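Local coordinates for ankyrin repeat domain protein (Legionella pneumophila subsp. pneumophila, PDB 6MCA) that acts as a Legionella effector, AnkH, which joins ankyrin repeats to a cysteine protease-like fold and probably engages the host LARP7 component of the 7SK snRNP complex, at residues E230-Q233 against Y234-H237; F245-I248 against A249-K253. One frame throughout, in Å; residues are numbered along the deposited sequence.

Interaction 1. Residues E230-Q233 against Y234-H237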
ATOM      1  N   GLU A 230       2.905 -11.779   4.499  1.00 13.22           N
ATOM      2  CA  GLU A 230       2.731 -12.617   5.679  1.00 24.12           C
ATOM      3  C   GLU A 230       3.598 -12.112   6.823  1.00 32.20           C
ATOM      4  O   GLU A 230       3.100 -11.838   7.924  1.00 29.20           O
ATOM      5  CB  GLU A 230       3.059 -14.072   5.345  1.00 15.72           C
ATOM      6  CG  GLU A 230       2.882 -15.030   6.515  1.00 36.25           C
ATOM      7  CD  GLU A 230       3.199 -16.468   6.147  1.00 37.00           C
ATOM      8  OE1 GLU A 230       3.482 -16.731   4.959  1.00 44.14           O
ATOM      9  OE2 GLU A 230       3.162 -17.334   7.047  1.00 48.28           O
ATOM     10  N   LEU A 231       4.895 -11.919   6.559  1.00 26.77           N
ATOM     11  CA  LEU A 231       5.803 -11.482   7.612  1.00 29.66           C
ATOM     12  C   LEU A 231       5.392 -10.131   8.173  1.00 24.80           C
ATOM     13  O   LEU A 231       5.662  -9.839   9.344  1.00 29.86           O
ATOM     14  CB  LEU A 231       7.236 -11.425   7.084  1.00 27.41           C
ATOM     15  CG  LEU A 231       7.932 -12.772   6.881  1.00 25.77           C
ATOM     16  CD1 LEU A 231       9.223 -12.592   6.098  1.00 23.61           C
ATOM     17  CD2 LEU A 231       8.198 -13.446   8.218  1.00 23.43           C
ATOM     18  N   LEU A 232       4.727  -9.301   7.368  1.00 21.97           N
ATOM     19  CA  LEU A 232       4.305  -8.006   7.884  1.00 24.16           C
ATOM     20  C   LEU A 232       3.084  -8.146   8.782  1.00 36.94           C
ATOM     21  O   LEU A 232       2.971  -7.440   9.791  1.00 33.46           O
ATOM     22  CB  LEU A 232       4.029  -7.044   6.728  1.00 24.47           C
ATOM     23  CG  LEU A 232       5.284  -6.527   6.019  1.00 36.79           C
ATOM     24  CD1 LEU A 232       4.920  -5.584   4.883  1.00 23.72           C
ATOM     25  CD2 LEU A 232       6.218  -5.845   7.010  1.00 24.44           C
ATOM     26  N   GLN A 233       2.181  -9.074   8.449  1.00 23.95           N
ATOM     27  CA  GLN A 233       0.967  -9.230   9.244  1.00 35.49           C
ATOM     28  C   GLN A 233       1.297  -9.647  10.671  1.00 32.72           C
ATOM     29  O   GLN A 233       0.677  -9.164  11.628  1.00 33.94           O
ATOM     30  CB  GLN A 233       0.035 -10.245   8.583  1.00 31.37           C
ATOM     31  CG  GLN A 233      -1.423 -10.097   8.979  1.00 67.80           C
ATOM     32  CD  GLN A 233      -2.369 -10.445   7.848  1.00 79.31           C
ATOM     33  OE1 GLN A 233      -3.250  -9.660   7.498  1.00 73.51           O
ATOM     34  NE2 GLN A 233      -2.191 -11.627   7.269  1.00 63.97           N
ATOM     35  N   TYR A 234       2.296 -10.519  10.834  1.00 30.04           N
ATOM     36  CA  TYR A 234       2.713 -10.946  12.164  1.00 33.63           C
ATOM     37  C   TYR A 234       3.188  -9.783  13.023  1.00 29.06           C
ATOM     38  O   TYR A 234       3.248  -9.921  14.249  1.00 35.18           O
ATOM     39  CB  TYR A 234       3.822 -11.995  12.060  1.00 27.57           C
ATOM     40  CG  TYR A 234       3.413 -13.266  11.350  1.00 30.12           C
ATOM     41  CD1 TYR A 234       2.076 -13.626  11.237  1.00 40.74           C
ATOM     42  CD2 TYR A 234       4.366 -14.108  10.792  1.00 36.11           C
ATOM     43  CE1 TYR A 234       1.700 -14.786  10.588  1.00 35.85           C
ATOM     44  CE2 TYR A 234       4.000 -15.271  10.141  1.00 39.57           C
ATOM     45  CZ  TYR A 234       2.667 -15.605  10.042  1.00 32.61           C
ATOM     46  OH  TYR A 234       2.297 -16.762   9.394  1.00 46.19           O
ATOM     47  N   GLN A 235       3.528  -8.643  12.413  1.00 21.36           N
ATOM     48  CA  GLN A 235       3.916  -7.481  13.201  1.00 27.55           C
ATOM     49  C   GLN A 235       2.771  -6.966  14.061  1.00 37.49           C
ATOM     50  O   GLN A 235       3.023  -6.315  15.081  1.00 32.53           O
ATOM     51  CB  GLN A 235       4.427  -6.366  12.287  1.00 23.00           C
ATOM     52  CG  GLN A 235       5.762  -6.674  11.627  1.00 28.50           C
ATOM     53  CD  GLN A 235       6.321  -5.490  10.862  1.00 35.90           C
ATOM     54  OE1 GLN A 235       5.575  -4.645  10.368  1.00 32.03           O
ATOM     55  NE2 GLN A 235       7.644  -5.422  10.763  1.00 33.34           N
ATOM     56  N   HIS A 236       1.522  -7.247  13.680  1.00 37.02           N
ATOM     57  CA  HIS A 236       0.382  -6.808  14.473  1.00 29.69           C
ATOM     58  C   HIS A 236       0.075  -7.747  15.632  1.00 27.08           C
ATOM     59  O   HIS A 236      -0.641  -7.350  16.558  1.00 31.47           O
ATOM     60  CB  HIS A 236      -0.860  -6.675  13.589  1.00 27.85           C
ATOM     61  CG  HIS A 236      -0.737  -5.625  12.528  1.00 47.97           C
ATOM     62  ND1 HIS A 236      -0.866  -4.279  12.796  1.00 40.29           N
ATOM     63  CD2 HIS A 236      -0.500  -5.724  11.199  1.00 27.61           C
ATOM     64  CE1 HIS A 236      -0.713  -3.594  11.677  1.00 48.13           C
ATOM     65  NE2 HIS A 236      -0.490  -4.447  10.693  1.00 45.09           N
ATOM     66  N   HIS A 237       0.594  -8.967  15.603  1.00 26.34           N
ATOM     67  CA  HIS A 237       0.284  -9.935  16.646  1.00 27.49           C
ATOM     68  C   HIS A 237       0.873  -9.478  17.977  1.00 42.50           C
ATOM     69  O   HIS A 237       2.037  -9.063  18.025  1.00 40.85           O
ATOM     70  CB  HIS A 237       0.821 -11.313  16.273  1.00 26.52           C
ATOM     71  CG  HIS A 237       0.127 -12.440  16.972  1.00 39.29           C
ATOM     72  ND1 HIS A 237       0.273 -12.683  18.320  1.00 33.86           N
ATOM     73  CD2 HIS A 237      -0.722 -13.388  16.508  1.00 36.21           C
ATOM     74  CE1 HIS A 237      -0.454 -13.732  18.658  1.00 44.10           C
ATOM     75  NE2 HIS A 237      -1.067 -14.179  17.576  1.00 41.08           N
TER
HETATM   76  O   HOH W   1       2.821  -4.461   9.563  1.00 27.28           O
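Glu-230 meets Tyr-234 one helical turn on, through its carbonyl O and its carboxylate. Its carbonyl O accepts the Tyr-234 N-H at 3.3 Å and lies 3.7 Å above one face of the tyrosine ring, displaced from its centre. Its side chain, with CG anti to the backbone N (chi1 -179°), runs out to the ring's far end, where OE2 takes a weak hydrogen bond from Tyr-234 OH at 2.6 Å; carboxylate and ring planes stand 82° apart. Leu-231 turns from this contact to pack on Ile-248 and Leu-251 of helix 242-251. At Leu-232 the carbonyl O receives Gln-235 N at 2.9 Å, and a water donates both to this O and to Gln-235 OE1. The two side chains run alongside each other, CD2 of Leu-232 being 3.6 Å from OE1 of Gln-235, whose NE2 bonds to Leu-312 O. Gln-233 O accepts His-236 N at 2.9 Å. These last two backbone bonds each span three residues, as is common where a helix runs out. Arg-247 meets both carboxylate oxygens of Glu-230, and the phenol is an additional weak donor to OE2, so the negative charge is probably shared between a cation and a phenol.

Interaction 2. Residues F245-I248 against A249-K253; sequences FKRI and AALLK
Arg-247 curls forward over Leu-251: its guanidinium has Leu-251 CG 3.9 Å above one face, though not over its centre, and its NH2 comes within 3.3 Å of Leu-251 CD2. Bends at chi2 (-52°) and chi3 (-72°) curl the chain toward the following turn, bringing NH1 to 3.7 Å from Ala-250 CB. The polar end finds its main partner on helix 215-233: NE forms a salt bridge with Glu-230 OE2 and NH2 faces Glu-230 OE1 at 2.9 Å, so the guanidinium meets the carboxylate side-on with two nitrogens. Along the backbone, the carbonyl oxygens of Phe-245, Lys-246, Arg-247 and Ile-248 receive the N-H groups of Ala-249, Ala-250, Leu-251 and Leu-252, all four at 2.9 Å with N-H...O angles of at least 147°, the i+4 pattern of an alpha-helix. The following donor, Lys-253 N, instead reaches back three residues to Ala-250 O at 3.1 Å. Arg-247 O also has aliphatic company, with CG of Leu-251 at 3.1 Å. On another flank, Ile-248 and Leu-252 both pack on Ile-305 and Ile-308 of helix 305-312. The carbonyls of 245-248 are thus met within the chain, while the arginine joins a nonpolar contact to an ionic one, which probably limits its rotation.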
ATOM      1  N   PHE A 245       7.130 -18.810  14.671  1.00 42.14           N
ATOM      2  CA  PHE A 245       8.548 -19.097  14.501  1.00 47.05           C
ATOM      3  C   PHE A 245       8.774 -20.249  13.531  1.00 43.79           C
ATOM      4  O   PHE A 245       9.760 -20.241  12.786  1.00 43.50           O
ATOM      5  CB  PHE A 245       9.185 -19.388  15.859  1.00 39.59           C
ATOM      6  CG  PHE A 245       9.198 -18.201  16.780  1.00 47.00           C
ATOM      7  CD1 PHE A 245       9.614 -16.960  16.325  1.00 48.19           C
ATOM      8  CD2 PHE A 245       8.785 -18.320  18.097  1.00 49.34           C
ATOM      9  CE1 PHE A 245       9.624 -15.864  17.164  1.00 48.26           C
ATOM     10  CE2 PHE A 245       8.790 -17.226  18.942  1.00 45.24           C
ATOM     11  CZ  PHE A 245       9.211 -15.996  18.475  1.00 55.17           C
ATOM     12  N   LYS A 246       7.871 -21.233  13.506  1.00 27.80           N
ATOM     13  CA  LYS A 246       7.959 -22.279  12.491  1.00 35.79           C
ATOM     14  C   LYS A 246       7.792 -21.699  11.091  1.00 40.29           C
ATOM     15  O   LYS A 246       8.514 -22.078  10.159  1.00 47.92           O
ATOM     16  CB  LYS A 246       6.909 -23.359  12.753  1.00 46.20           C
ATOM     17  CG  LYS A 246       7.159 -24.179  14.008  1.00 57.42           C
ATOM     18  CD  LYS A 246       6.546 -25.566  13.898  1.00 71.28           C
ATOM     19  CE  LYS A 246       5.246 -25.663  14.683  1.00 69.68           C
ATOM     20  NZ  LYS A 246       4.134 -24.927  14.018  1.00 78.06           N
ATOM     21  N   ARG A 247       6.852 -20.767  10.928  1.00 38.61           N
ATOM     22  CA  ARG A 247       6.668 -20.128   9.630  1.00 38.80           C
ATOM     23  C   ARG A 247       7.896 -19.318   9.236  1.00 48.10           C
ATOM     24  O   ARG A 247       8.314 -19.339   8.073  1.00 53.10           O
ATOM     25  CB  ARG A 247       5.421 -19.246   9.653  1.00 41.51           C
ATOM     26  CG  ARG A 247       4.155 -19.986   9.264  1.00 36.57           C
ATOM     27  CD  ARG A 247       4.326 -20.720   7.942  1.00 41.80           C
ATOM     28  NE  ARG A 247       4.356 -19.812   6.799  1.00 42.84           N
ATOM     29  CZ  ARG A 247       4.842 -20.130   5.603  1.00 50.83           C
ATOM     30  NH1 ARG A 247       5.357 -21.333   5.391  1.00 57.49           N
ATOM     31  NH2 ARG A 247       4.821 -19.241   4.619  1.00 51.54           N
ATOM     32  N   ILE A 248       8.486 -18.597  10.192  1.00 38.10           N
ATOM     33  CA  ILE A 248       9.693 -17.830   9.898  1.00 41.02           C
ATOM     34  C   ILE A 248      10.836 -18.761   9.507  1.00 39.73           C
ATOM     35  O   ILE A 248      11.624 -18.453   8.605  1.00 50.38           O
ATOM     36  CB  ILE A 248      10.065 -16.938  11.098  1.00 37.93           C
ATOM     37  CG1 ILE A 248       8.963 -15.910  11.359  1.00 35.61           C
ATOM     38  CG2 ILE A 248      11.378 -16.218  10.845  1.00 38.75           C
ATOM     39  CD1 ILE A 248       9.229 -15.026  12.556  1.00 44.80           C
ATOM     40  N   ALA A 249      10.936 -19.919  10.165  1.00 36.36           N
ATOM     41  CA  ALA A 249      11.956 -20.896   9.796  1.00 41.05           C
ATOM     42  C   ALA A 249      11.726 -21.423   8.388  1.00 34.01           C
ATOM     43  O   ALA A 249      12.683 -21.637   7.632  1.00 36.79           O
ATOM     44  CB  ALA A 249      11.976 -22.042  10.806  1.00 36.25           C
ATOM     45  N   ALA A 250      10.463 -21.645   8.021  1.00 33.38           N
ATOM     46  CA  ALA A 250      10.157 -22.078   6.663  1.00 36.31           C
ATOM     47  C   ALA A 250      10.555 -21.018   5.642  1.00 46.48           C
ATOM     48  O   ALA A 250      11.162 -21.333   4.611  1.00 45.55           O
ATOM     49  CB  ALA A 250       8.671 -22.414   6.540  1.00 32.29           C
ATOM     50  N   LEU A 251      10.231 -19.751   5.919  1.00 39.90           N
ATOM     51  CA  LEU A 251      10.524 -18.680   4.966  1.00 34.15           C
ATOM     52  C   LEU A 251      12.013 -18.361   4.882  1.00 35.89           C
ATOM     53  O   LEU A 251      12.477 -17.858   3.850  1.00 42.65           O
ATOM     54  CB  LEU A 251       9.747 -17.418   5.326  1.00 33.62           C
ATOM     55  CG  LEU A 251       8.241 -17.629   5.468  1.00 49.37           C
ATOM     56  CD1 LEU A 251       7.603 -16.593   6.382  1.00 40.77           C
ATOM     57  CD2 LEU A 251       7.619 -17.606   4.085  1.00 52.85           C
ATOM     58  N   LEU A 252      12.777 -18.634   5.943  1.00 39.83           N
ATOM     59  CA  LEU A 252      14.223 -18.470   5.863  1.00 33.67           C
ATOM     60  C   LEU A 252      14.863 -19.425   4.868  1.00 45.47           C
ATOM     61  O   LEU A 252      16.019 -19.213   4.489  1.00 49.88           O
ATOM     62  CB  LEU A 252      14.855 -18.661   7.239  1.00 43.26           C
ATOM     63  CG  LEU A 252      14.981 -17.407   8.101  1.00 36.42           C
ATOM     64  CD1 LEU A 252      15.668 -17.740   9.413  1.00 46.06           C
ATOM     65  CD2 LEU A 252      15.742 -16.329   7.349  1.00 41.47           C
ATOM     66  N   LYS A 253      14.149 -20.468   4.442  1.00 39.75           N
ATOM     67  CA  LYS A 253      14.638 -21.389   3.428  1.00 38.90           C
ATOM     68  C   LYS A 253      14.181 -21.018   2.023  1.00 28.14           C
ATOM     69  O   LYS A 253      14.601 -21.669   1.060  1.00 38.72           O
ATOM     70  CB  LYS A 253      14.188 -22.817   3.752  1.00 37.78           C
ATOM     71  CG  LYS A 253      14.810 -23.388   5.014  1.00 47.21           C
ATOM     72  CD  LYS A 253      14.151 -24.697   5.414  1.00 59.23           C
ATOM     73  CE  LYS A 253      14.868 -25.335   6.593  1.00 77.82           C
ATOM     74  NZ  LYS A 253      14.174 -26.562   7.073  1.00 79.63           N
TER

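Interactions 1 and 2 sit on successive helices, 215-233 and 242-251, with centres about 13 Å apart, and they touch directly. The salt bridge between Glu-230 OE2 and Arg-247 NE measures 2.8 Å; beside it CD2 of Leu-231 packs 3.7 Å from CD1 of Leu-251, an ionic pair next to a hydrophobic one. Both contacts are partly buried, but interaction 1 lies nearer the chain's centre (15 Å against 24 Å) and has no fully exposed residue, whereas Lys-246 and Ala-250 of interaction 2 are exposed. Their chemistry differs: both use backbone bonds, but 230-237 adds a side-chain bond and a water, while 245-253 adds mainly aliphatic packing.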